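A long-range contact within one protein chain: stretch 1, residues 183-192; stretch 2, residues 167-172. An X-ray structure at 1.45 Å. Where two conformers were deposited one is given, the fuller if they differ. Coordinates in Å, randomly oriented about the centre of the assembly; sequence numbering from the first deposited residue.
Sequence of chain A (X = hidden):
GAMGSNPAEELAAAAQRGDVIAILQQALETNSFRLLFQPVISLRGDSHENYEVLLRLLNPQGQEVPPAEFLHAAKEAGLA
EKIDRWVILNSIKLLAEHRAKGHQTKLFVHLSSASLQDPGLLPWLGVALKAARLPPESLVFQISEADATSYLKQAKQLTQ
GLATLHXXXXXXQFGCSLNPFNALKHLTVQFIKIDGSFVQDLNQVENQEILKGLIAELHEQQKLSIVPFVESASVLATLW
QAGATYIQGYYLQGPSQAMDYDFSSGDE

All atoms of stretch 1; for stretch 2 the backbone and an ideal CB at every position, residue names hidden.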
ATOM      1  N   ALA A 183      -4.661  13.269  11.414  1.00 29.81           N
ATOM      2  CA  ALA A 183      -3.875  13.305  10.191  1.00 29.45           C
ATOM      3  C   ALA A 183      -4.750  13.474   8.954  1.00 28.94           C
ATOM      4  O   ALA A 183      -4.351  14.146   8.000  1.00 29.75           O
ATOM      5  CB  ALA A 183      -3.038  12.039  10.081  1.00 33.07           C
ATOM      6  N   LEU A 184      -5.942  12.886   8.981  0.70 30.19           N
ATOM      7  CA  LEU A 184      -6.853  12.912   7.838  0.70 29.99           C
ATOM      8  C   LEU A 184      -7.408  14.312   7.534  0.70 31.92           C
ATOM      9  O   LEU A 184      -7.913  14.561   6.441  0.70 40.52           O
ATOM     10  CB  LEU A 184      -7.987  11.901   8.041  0.70 34.23           C
ATOM     11  CG  LEU A 184      -7.489  10.504   8.430  0.70 32.72           C
ATOM     12  CD1 LEU A 184      -8.646   9.524   8.469  0.70 33.16           C
ATOM     13  CD2 LEU A 184      -6.401  10.025   7.475  0.70 32.91           C
ATOM     14  N   LYS A 185      -7.286  15.228   8.492  1.00 27.93           N
ATOM     15  CA  LYS A 185      -7.691  16.626   8.274  1.00 32.88           C
ATOM     16  C   LYS A 185      -6.784  17.332   7.263  1.00 32.11           C
ATOM     17  O   LYS A 185      -7.100  18.425   6.767  1.00 30.63           O
ATOM     18  CB  LYS A 185      -7.663  17.406   9.588  1.00 28.85           C
ATOM     19  CG  LYS A 185      -8.564  16.880  10.693  1.00 39.31           C
ATOM     20  CD  LYS A 185      -8.127  17.470  12.032  1.00 43.22           C
ATOM     21  CE  LYS A 185      -9.039  17.055  13.173  1.00 52.26           C
ATOM     22  NZ  LYS A 185      -8.679  17.765  14.435  1.00 55.78           N
ATOM     23  N   HIS A 186      -5.657  16.703   6.949  1.00 26.48           N
ATOM     24  CA  HIS A 186      -4.594  17.381   6.214  1.00 26.65           C
ATOM     25  C   HIS A 186      -4.288  16.747   4.879  1.00 30.04           C
ATOM     26  O   HIS A 186      -3.711  17.392   4.013  1.00 32.50           O
ATOM     27  CB  HIS A 186      -3.314  17.384   7.047  1.00 29.19           C
ATOM     28  CG  HIS A 186      -3.468  18.057   8.371  1.00 28.67           C
ATOM     29  ND1 HIS A 186      -3.383  19.426   8.514  1.00 33.28           N
ATOM     30  CD2 HIS A 186      -3.699  17.561   9.608  1.00 32.77           C
ATOM     31  CE1 HIS A 186      -3.559  19.742   9.784  1.00 35.97           C
ATOM     32  NE2 HIS A 186      -3.757  18.630  10.468  1.00 32.82           N
ATOM     33  N   LEU A 187      -4.669  15.481   4.717  1.00 30.13           N
ATOM     34  CA  LEU A 187      -4.222  14.671   3.594  1.00 28.16           C
ATOM     35  C   LEU A 187      -5.355  14.401   2.622  1.00 30.21           C
ATOM     36  O   LEU A 187      -6.527  14.483   2.990  1.00 36.96           O
ATOM     37  CB  LEU A 187      -3.648  13.352   4.103  1.00 30.67           C
ATOM     38  CG  LEU A 187      -2.556  13.523   5.163  1.00 31.03           C
ATOM     39  CD1 LEU A 187      -2.108  12.187   5.738  1.00 38.89           C
ATOM     40  CD2 LEU A 187      -1.359  14.311   4.612  1.00 34.38           C
ATOM     41  N   THR A 188      -5.005  14.074   1.384  1.00 22.32           N
ATOM     42  CA  THR A 188      -5.963  13.734   0.344  1.00 23.16           C
ATOM     43  C   THR A 188      -5.856  12.223   0.149  1.00 24.12           C
ATOM     44  O   THR A 188      -4.963  11.726  -0.542  1.00 24.42           O
ATOM     45  CB  THR A 188      -5.646  14.478  -0.954  1.00 23.18           C
ATOM     46  OG1 THR A 188      -5.555  15.887  -0.668  1.00 26.17           O
ATOM     47  CG2 THR A 188      -6.693  14.250  -2.004  1.00 25.42           C
ATOM     48  N   VAL A 189      -6.725  11.484   0.824  0.59 24.75           N
ATOM     49  CA  VAL A 189      -6.671  10.031   0.757  0.59 25.12           C
ATOM     50  C   VAL A 189      -8.082   9.476   0.682  0.59 24.57           C
ATOM     51  O   VAL A 189      -9.023  10.033   1.260  0.59 27.63           O
ATOM     52  CB  VAL A 189      -5.910   9.416   1.951  0.59 22.98           C
ATOM     53  CG1 VAL A 189      -4.453   9.879   1.977  0.59 22.15           C
ATOM     54  CG2 VAL A 189      -6.600   9.757   3.256  0.59 27.37           C
ATOM     55  N   GLN A 190      -8.230   8.382  -0.046  1.00 23.05           N
ATOM     56  CA  GLN A 190      -9.537   7.776  -0.235  1.00 23.07           C
ATOM     57  C   GLN A 190      -9.660   6.464   0.529  1.00 23.10           C
ATOM     58  O   GLN A 190     -10.773   6.063   0.886  1.00 23.89           O
ATOM     59  CB  GLN A 190      -9.808   7.539  -1.717  1.00 25.66           C
ATOM     60  CG  GLN A 190      -9.868   8.823  -2.558  1.00 25.05           C
ATOM     61  CD  GLN A 190      -8.503   9.292  -2.985  1.00 26.59           C
ATOM     62  OE1 GLN A 190      -7.535   8.536  -2.949  1.00 26.72           O
ATOM     63  NE2 GLN A 190      -8.409  10.556  -3.378  1.00 32.62           N
ATOM     64  N   PHE A 191      -8.539   5.791   0.771  1.00 21.35           N
ATOM     65  CA  PHE A 191      -8.563   4.482   1.428  1.00 22.79           C
ATOM     66  C   PHE A 191      -7.788   4.555   2.727  1.00 21.84           C
ATOM     67  O   PHE A 191      -6.733   5.212   2.797  1.00 22.81           O
ATOM     68  CB  PHE A 191      -7.890   3.392   0.570  1.00 21.46           C
ATOM     69  CG  PHE A 191      -8.509   3.175  -0.802  1.00 20.88           C
ATOM     70  CD1 PHE A 191      -9.426   2.149  -1.023  1.00 23.78           C
ATOM     71  CD2 PHE A 191      -8.094   3.932  -1.890  1.00 22.63           C
ATOM     72  CE1 PHE A 191      -9.959   1.938  -2.303  1.00 22.45           C
ATOM     73  CE2 PHE A 191      -8.613   3.722  -3.157  1.00 23.80           C
ATOM     74  CZ  PHE A 191      -9.543   2.721  -3.373  1.00 24.96           C
ATOM     75  N   ILE A 192      -8.250   3.828   3.740  1.00 21.36           N
ATOM     76  CA  ILE A 192      -7.518   3.724   4.996  1.00 21.30           C
ATOM     77  C   ILE A 192      -7.406   2.256   5.364  1.00 23.35           C
ATOM     78  O   ILE A 192      -8.434   1.557   5.524  1.00 23.04           O
ATOM     79  CB  ILE A 192      -8.219   4.487   6.142  1.00 21.98           C
ATOM     80  CG1 ILE A 192      -8.328   5.991   5.839  1.00 21.93           C
ATOM     81  CG2 ILE A 192      -7.492   4.250   7.451  1.00 22.67           C
ATOM     82  CD1 ILE A 192      -6.959   6.725   5.815  1.00 23.51           C
ATOM     83  N   UNK A 167      -4.277  10.166  -9.522  1.00 29.04           N
ATOM     84  CA  UNK A 167      -3.940   8.987  -8.753  1.00 26.99           C
ATOM     85  C   UNK A 167      -4.680   9.090  -7.445  1.00 26.07           C
ATOM     86  O   UNK A 167      -5.186  10.157  -7.082  1.00 28.08           O
ATOM     87  CB  UNK A 167      -2.431   8.853  -8.539  1.00 26.99           C
ATOM     88  N   UNK A 168      -4.748   7.982  -6.726  1.00 25.44           N
ATOM     89  CA  UNK A 168      -5.347   7.982  -5.406  1.00 24.95           C
ATOM     90  C   UNK A 168      -4.292   7.713  -4.346  1.00 23.62           C
ATOM     91  O   UNK A 168      -3.129   7.443  -4.666  1.00 24.84           O
ATOM     92  CB  UNK A 168      -6.467   6.943  -5.323  1.00 24.95           C
ATOM     93  N   UNK A 169      -4.685   7.816  -3.082  1.00 22.02           N
ATOM     94  CA  UNK A 169      -3.775   7.560  -1.977  1.00 22.16           C
ATOM     95  C   UNK A 169      -4.455   6.864  -0.808  1.00 22.32           C
ATOM     96  O   UNK A 169      -5.691   6.914  -0.650  1.00 24.03           O
ATOM     97  CB  UNK A 169      -3.152   8.874  -1.502  1.00 22.16           C
ATOM     98  N   UNK A 170      -3.633   6.206  -0.001  1.00 22.69           N
ATOM     99  CA  UNK A 170      -4.096   5.446   1.150  1.00 21.73           C
ATOM    100  C   UNK A 170      -3.131   5.628   2.295  1.00 22.49           C
ATOM    101  O   UNK A 170      -1.919   5.806   2.075  1.00 22.55           O
ATOM    102  CB  UNK A 170      -4.251   3.963   0.807  1.00 21.73           C
ATOM    103  N   UNK A 171      -3.639   5.577   3.520  1.00 21.33           N
ATOM    104  CA  UNK A 171      -2.774   5.457   4.684  1.00 23.39           C
ATOM    105  C   UNK A 171      -2.879   4.034   5.197  1.00 22.46           C
ATOM    106  O   UNK A 171      -3.993   3.552   5.409  1.00 23.77           O
ATOM    107  CB  UNK A 171      -3.148   6.467   5.770  1.00 23.39           C
ATOM    108  N   UNK A 172      -1.743   3.377   5.415  1.00 22.03           N
ATOM    109  CA  UNK A 172      -1.731   2.022   5.943  1.00 24.16           C
ATOM    110  C   UNK A 172      -1.254   2.005   7.389  1.00 24.08           C
ATOM    111  O   UNK A 172      -0.781   3.022   7.915  1.00 22.48           O
ATOM    112  CB  UNK A 172      -0.843   1.122   5.082  1.00 24.16           C
TER

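Position 167 comes before the strand. Its ideal CB has no atom of stretch 1 within 5.5 Å, and CA-to-CB points sideways. Stretch 1 leaves the choice open, so many side chains would fit. The deposited residue is Cys-167, chi1 m. It makes no direct contact with stretch 1, but a water bridges the two. The O of water 1 donates to Cys-167 O at 2.7 Å. The O of water 1 accepts from Gln-190 NE2 at 2.9 Å.

Position 168 begins the strand, with phi/psi -113/174. CA-to-CB points sideways. The ideal CB lies 3.1 Å from Gln-190 OE1, which is tight, and 4.4 Å from Phe-191 CE2. A chain that extends past the edge of the Phe-191 ring would suit, polar or apolar; a CB branch would have to avoid the Gln-190 oxygen. The deposited residue is Gln-168, chi1 m and chi2 t. Its CB stays 3.1 Å from Gln-190 OE1. Its OE1 lies 3.7 Å from Phe-191 CE2, near the ring plane at the edge. That oxygen is hydrogen-bonded elsewhere in the structure.

Position 169 offers its backbone to stretch 1. Its N donates to Gln-190 OE1 (2.9 Å). Its O accepts from Gln-190 N (3.0 Å) and, weakly, from Phe-191 N (3.4 Å). The Gln-190 side chain thus takes up an NH that a regular strand partner would otherwise meet with a backbone carbonyl. The ideal CB is 3.5 Å from Thr-188 O and 3.8 Å from Val-189 CG1. A small side chain suits such close neighbours, though a larger one turned away from them is not excluded. The deposited residue is Ala-169. Its CB lies 3.6 Å from Thr-188 O and 3.9 Å from Val-189 CG1.

Position 170 pairs with Phe-191 in a parallel bridge, CA to CA 4.6 Å. Its CB is on the same face of the sheet as the Phe-191 side chain. The ideal CB is 3.4 Å from Phe-191 O. Alanine or a larger apolar residue directed away from that oxygen could serve. The deposited residue is Ala-170. Its CB packs 3.8 Å from Phe-191 CB, and its CA makes a CA-H...O contact with Phe-191 O (3.1 Å).

Position 171 turns to the other face, with Ile-192. Its N donates to Phe-191 O (3.2 Å). The ideal CB is 3.8 Å from Ile-192 CD1 and 5.1 Å from Leu-184 CD2. Stretch 1 lines this side with aliphatic groups, so valine, leucine, isoleucine or methionine would suit. The deposited residue is Ile-171, chi1 and chi2 both m. Its CD1 is 4.0 Å from both Leu-187 CD1 and Val-189 CG1. Its CB meets Ile-192 CD1 at 3.8 Å. It has the largest area covered by the partner stretch.

Position 172 points CA-to-CB away, with no atom of stretch 1 within 5.5 Å of the ideal CB. Stretch 1 sets no preference. The deposited residue is Ser-172, chi1 p, which makes no contact here.

Stretch 2 (167-172) CQAAIS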
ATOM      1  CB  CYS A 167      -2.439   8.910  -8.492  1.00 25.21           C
ATOM      2  SG  CYS A 167      -1.457   8.750  -9.995  1.00 27.36           S
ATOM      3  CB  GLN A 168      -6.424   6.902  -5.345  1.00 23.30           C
ATOM      4  CG  GLN A 168      -7.678   7.270  -6.144  1.00 26.82           C
ATOM      5  CD  GLN A 168      -8.667   6.124  -6.200  1.00 25.15           C
ATOM      6  OE1 GLN A 168      -8.315   5.017  -6.565  1.00 26.03           O
ATOM      7  NE2 GLN A 168      -9.918   6.400  -5.858  1.00 32.46           N
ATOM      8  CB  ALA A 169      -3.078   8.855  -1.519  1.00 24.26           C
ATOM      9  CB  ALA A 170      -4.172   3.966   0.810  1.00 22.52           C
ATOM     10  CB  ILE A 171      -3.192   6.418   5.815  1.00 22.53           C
ATOM     11  CG1 ILE A 171      -3.265   7.856   5.293  1.00 25.67           C
ATOM     12  CG2 ILE A 171      -2.245   6.268   7.023  1.00 24.03           C
ATOM     13  CD1 ILE A 171      -1.984   8.332   4.664  1.00 34.36           C
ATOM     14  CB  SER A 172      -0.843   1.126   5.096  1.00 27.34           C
ATOM     15  OG  SER A 172       0.495   1.584   5.103  1.00 27.78           O
TER
HETATM   16  O   HOH W   1      -6.171  11.501  -5.005  1.00 25.75           O
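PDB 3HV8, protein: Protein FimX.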